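PDB 2QGU: probable signal peptide protein from Ralstonia solanacearum, which binds a phospholipid and, as an MlaC-family protein, probably carries phospholipids across the periplasm between the two membranes of the cell envelope. Local coordinates for residues 71-77 / 161-165. The protein carries 13 engineered substitutions. Numbering follows the deposited sequence.
With PEF (di-palmitoyl-3-sn-phosphatidylethanolamine), chain B.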
loop_
_atom_site.group_PDB
_atom_site.type_symbol
_atom_site.label_atom_id
_atom_site.label_comp_id
_atom_site.label_asym_id
_atom_site.label_seq_id
_atom_site.Cartn_x
_atom_site.Cartn_y
_atom_site.Cartn_z
ATOM N N ARG A 71 6.691 -2.457 8.162
ATOM C CA ARG A 71 7.135 -1.080 7.955
ATOM C C ARG A 71 5.991 -0.163 7.540
ATOM O O ARG A 71 6.224 0.962 7.102
ATOM C CB ARG A 71 8.246 -1.025 6.900
ATOM C CG ARG A 71 9.453 -1.894 7.214
ATOM C CD ARG A 71 10.129 -1.480 8.507
ATOM N NE ARG A 71 11.195 -2.409 8.868
ATOM C CZ ARG A 71 11.815 -2.413 10.044
ATOM N NH1 ARG A 71 11.475 -1.536 10.983
ATOM N NH2 ARG A 71 12.775 -3.297 10.283
ATOM N N ALA A 72 4.762 -0.646 7.682
ATOM C CA ALA A 72 3.588 0.083 7.225
ATOM C C ALA A 72 2.547 0.200 8.331
ATOM O O ALA A 72 2.586 -0.543 9.313
ATOM C CB ALA A 72 2.988 -0.603 5.998
ATOM N N ASP A 73 1.628 1.146 8.165
ATOM C CA ASP A 73 0.469 1.272 9.042
ATOM C C ASP A 73 -0.779 1.244 8.172
ATOM O O ASP A 73 -1.391 2.285 7.880
ATOM C CB ASP A 73 0.544 2.556 9.878
ATOM C CG ASP A 73 -0.600 2.685 10.880
ATOM O OD1 ASP A 73 -1.485 1.797 10.933
ATOM O OD2 ASP A 73 -0.611 3.689 11.617
ATOM N N PHE A 74 -1.143 0.038 7.749
ATOM C CA PHE A 74 -2.270 -0.122 6.841
ATOM C C PHE A 74 -3.624 0.132 7.514
ATOM O O PHE A 74 -4.606 0.432 6.834
ATOM C CB PHE A 74 -2.241 -1.473 6.118
ATOM C CG PHE A 74 -3.121 -1.507 4.903
ATOM C CD1 PHE A 74 -2.776 -0.800 3.756
ATOM C CD2 PHE A 74 -4.310 -2.218 4.913
ATOM C CE1 PHE A 74 -3.590 -0.808 2.632
ATOM C CE2 PHE A 74 -5.133 -2.235 3.788
ATOM C CZ PHE A 74 -4.773 -1.526 2.646
ATOM N N LYS A 75 -3.673 0.035 8.842
ATOM C CA LYS A 75 -4.876 0.424 9.561
ATOM C C LYS A 75 -5.148 1.910 9.318
ATOM O O LYS A 75 -6.293 2.299 9.060
ATOM C CB LYS A 75 -4.749 0.124 11.050
ATOM C CG LYS A 75 -6.033 0.354 11.821
ATOM C CD LYS A 75 -5.852 -0.030 13.272
ATOM C CE LYS A 75 -7.165 0.021 14.023
ATOM N NZ LYS A 75 -6.949 -0.245 15.475
ATOM N N ARG A 76 -4.102 2.738 9.377
ATOM C CA ARG A 76 -4.276 4.158 9.060
ATOM C C ARG A 76 -4.736 4.371 7.616
ATOM O O ARG A 76 -5.630 5.173 7.368
ATOM C CB ARG A 76 -3.031 5.001 9.362
ATOM C CG ARG A 76 -3.290 6.476 9.055
ATOM C CD ARG A 76 -2.300 7.455 9.645
ATOM N NE ARG A 76 -2.714 8.812 9.276
ATOM C CZ ARG A 76 -1.924 9.881 9.287
ATOM N NH1 ARG A 76 -0.660 9.783 9.667
ATOM N NH2 ARG A 76 -2.408 11.057 8.915
ATOM N N THR A 77 -4.130 3.654 6.668
ATOM C CA THR A 77 -4.560 3.744 5.274
ATOM C C THR A 77 -6.054 3.460 5.153
ATOM O O THR A 77 -6.772 4.153 4.436
ATOM C CB THR A 77 -3.798 2.754 4.387
ATOM O OG1 THR A 77 -2.414 2.749 4.755
ATOM C CG2 THR A 77 -3.940 3.131 2.912
ATOM N N TRP A 161 9.072 4.635 12.348
ATOM C CA TRP A 161 8.493 5.180 11.123
ATOM C C TRP A 161 7.701 4.115 10.370
ATOM O O TRP A 161 8.191 3.001 10.150
ATOM C CB TRP A 161 9.591 5.724 10.212
ATOM C CG TRP A 161 10.163 7.012 10.663
ATOM C CD1 TRP A 161 11.342 7.200 11.333
ATOM C CD2 TRP A 161 9.602 8.310 10.458
ATOM N NE1 TRP A 161 11.539 8.540 11.566
ATOM C CE2 TRP A 161 10.488 9.244 11.041
ATOM C CE3 TRP A 161 8.429 8.777 9.846
ATOM C CZ2 TRP A 161 10.243 10.618 11.021
ATOM C CZ3 TRP A 161 8.186 10.135 9.823
ATOM C CH2 TRP A 161 9.091 11.046 10.408
ATOM N N LYS A 162 6.477 4.471 9.981
ATOM C CA LYS A 162 5.608 3.578 9.210
ATOM C C LYS A 162 5.047 4.278 7.977
ATOM O O LYS A 162 4.552 5.400 8.064
ATOM C CB LYS A 162 4.435 3.080 10.064
ATOM C CG LYS A 162 4.809 2.357 11.366
ATOM C CD LYS A 162 5.511 1.041 11.095
ATOM C CE LYS A 162 5.915 0.332 12.385
ATOM N NZ LYS A 162 4.782 -0.429 12.964
ATOM N N VAL A 163 5.103 3.589 6.840
ATOM C CA VAL A 163 4.464 4.064 5.612
ATOM C C VAL A 163 2.952 3.847 5.690
ATOM O O VAL A 163 2.499 2.735 5.979
ATOM C CB VAL A 163 5.015 3.318 4.376
ATOM C CG1 VAL A 163 4.290 3.754 3.098
ATOM C CG2 VAL A 163 6.526 3.534 4.243
ATOM N N TYR A 164 2.177 4.895 5.436
ATOM C CA TYR A 164 0.720 4.763 5.452
ATOM C C TYR A 164 0.026 5.160 4.148
ATOM O O TYR A 164 -1.196 5.074 4.046
ATOM C CB TYR A 164 0.110 5.484 6.665
ATOM C CG TYR A 164 0.162 6.993 6.595
ATOM C CD1 TYR A 164 1.256 7.702 7.102
ATOM C CD2 TYR A 164 -0.890 7.716 6.034
ATOM C CE1 TYR A 164 1.301 9.092 7.035
ATOM C CE2 TYR A 164 -0.856 9.099 5.969
ATOM C CZ TYR A 164 0.238 9.783 6.471
ATOM O OH TYR A 164 0.254 11.158 6.407
ATOM N N ASP A 165 0.798 5.587 3.155
ATOM C CA ASP A 165 0.227 5.872 1.843
ATOM C C ASP A 165 1.316 5.806 0.792
ATOM O O ASP A 165 2.501 5.974 1.099
ATOM C CB ASP A 165 -0.416 7.258 1.826
ATOM C CG ASP A 165 -1.576 7.373 0.850
ATOM O OD1 ASP A 165 -1.881 6.403 0.121
ATOM O OD2 ASP A 165 -2.189 8.456 0.816
HETATM C C2 PEF B . 4.831 -1.102 -13.324
HETATM C C1 PEF B . 4.643 -0.969 -14.835
HETATM N N PEF B . 2.210 -3.750 -19.483
HETATM C C3 PEF B . 6.289 -1.379 -13.021
HETATM C C4 PEF B . 2.383 -2.466 -17.405
HETATM C C5 PEF B . 1.616 -2.648 -18.712
HETATM C C10 PEF B . 3.210 -0.011 -12.045
HETATM C C11 PEF B . 2.795 1.086 -11.073
HETATM C C12 PEF B . 3.685 1.047 -9.831
HETATM C C13 PEF B . 3.334 -0.185 -9.003
HETATM C C14 PEF B . 3.974 -0.134 -7.629
HETATM C C15 PEF B . 3.535 -1.348 -6.814
HETATM C C16 PEF B . 3.892 -1.166 -5.341
HETATM C C17 PEF B . 3.206 -2.219 -4.477
HETATM C C18 PEF B . 1.816 -1.747 -4.043
HETATM C C19 PEF B . 1.561 -2.092 -2.578
HETATM C C20 PEF B . 1.004 -3.513 -2.445
HETATM C C21 PEF B . 0.816 -3.887 -0.977
HETATM C C22 PEF B . -0.439 -3.229 -0.404
HETATM C C23 PEF B . -0.769 -3.786 0.980
HETATM C C24 PEF B . -0.206 -2.895 2.084
HETATM C C25 PEF B . -0.037 -3.677 3.385
HETATM C C30 PEF B . 7.801 -1.509 -11.261
HETATM C C31 PEF B . 8.298 -1.631 -9.954
HETATM C C32 PEF B . 7.393 -2.004 -8.969
HETATM C C33 PEF B . 8.129 -2.375 -7.666
HETATM C C34 PEF B . 8.051 -1.269 -6.601
HETATM C C35 PEF B . 8.093 -1.831 -5.167
HETATM C C36 PEF B . 7.644 -0.888 -4.237
HETATM C C37 PEF B . 7.496 -1.412 -2.949
HETATM C C38 PEF B . 7.047 -0.426 -2.063
HETATM C C39 PEF B . 6.716 -0.978 -0.669
HETATM C C40 PEF B . 5.971 0.055 0.199
HETATM C C41 PEF B . 4.447 -0.013 -0.014
HETATM C C42 PEF B . 3.678 0.589 1.167
HETATM C C43 PEF B . 2.235 0.939 0.777
HETATM C C44 PEF B . 1.430 1.433 1.984
HETATM C C45 PEF B . -0.008 1.785 1.593
HETATM O O4 PEF B . 2.463 -0.975 -12.234
HETATM O O5 PEF B . 8.611 -1.175 -12.120
HETATM O O2 PEF B . 4.415 0.112 -12.674
HETATM O O3 PEF B . 6.496 -1.728 -11.628
HETATM O O1P PEF B . 6.142 -1.631 -17.460
HETATM O O2P PEF B . 4.968 -3.897 -17.280
HETATM O O3P PEF B . 4.740 -2.263 -15.436
HETATM O O4P PEF B . 3.647 -1.831 -17.672
HETATM P P PEF B . 4.986 -2.446 -17.012
HETATM O O HOH W 1 10.034 1.147 11.072
HETATM O O HOH W 2 1.532 -0.962 12.072
#
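In the MlaC fold, a lipid-binding relative of the NTF2 group, the phospholipid pocket lies between helices and a curved antiparallel sheet, and this contact forms part of its wall. It illustrates how an extended linker can dock on a strand edge just before turning into a helix. Strand 160-168 bonds to strand 146-157 through Lys-162 and Tyr-164, and Val-163 presents its backbone to the linker instead: Val-163 N donates to Arg-71 O (2.9 Å), and Val-163 O accepts from Asp-73 N (2.8 Å). These two bonds flank Ala-72 in the pattern of a single parallel bridge, after which the chain enters helix 74-82. Asp-73 is the N-cap, its OD1 accepting from Arg-76 N (3.2 Å). One turn into the helix, Thr-77 OG1 donates to Tyr-164 O at 2.7 Å, tying the new helix to the same strand.

The lipid side is apolar. Phe-74 CD1 lies 3.7 Å from PEF C24, Val-163 CG1 is 3.8 Å from PEF C42, and Phe-74 also meets Phe-101 of helix 91-114. Elsewhere the junction is polar: one water links Arg-71 NH1 (3.0 Å) with Trp-161 O (2.8 Å). Arg-76, extended along its side chain, reaches across to Tyr-164, while its charge is answered by Glu-155 and Asp-134; Asp-134 also bonds the tyrosine hydroxyl. The guanidinium lies flat on the ring, planes 13° apart, in a cation-pi stack with Arg-76 CZ 3.8 Å from the Tyr-164 centroid, and Arg-76 CD adds a CH-pi contact 4.1 Å from that centroid.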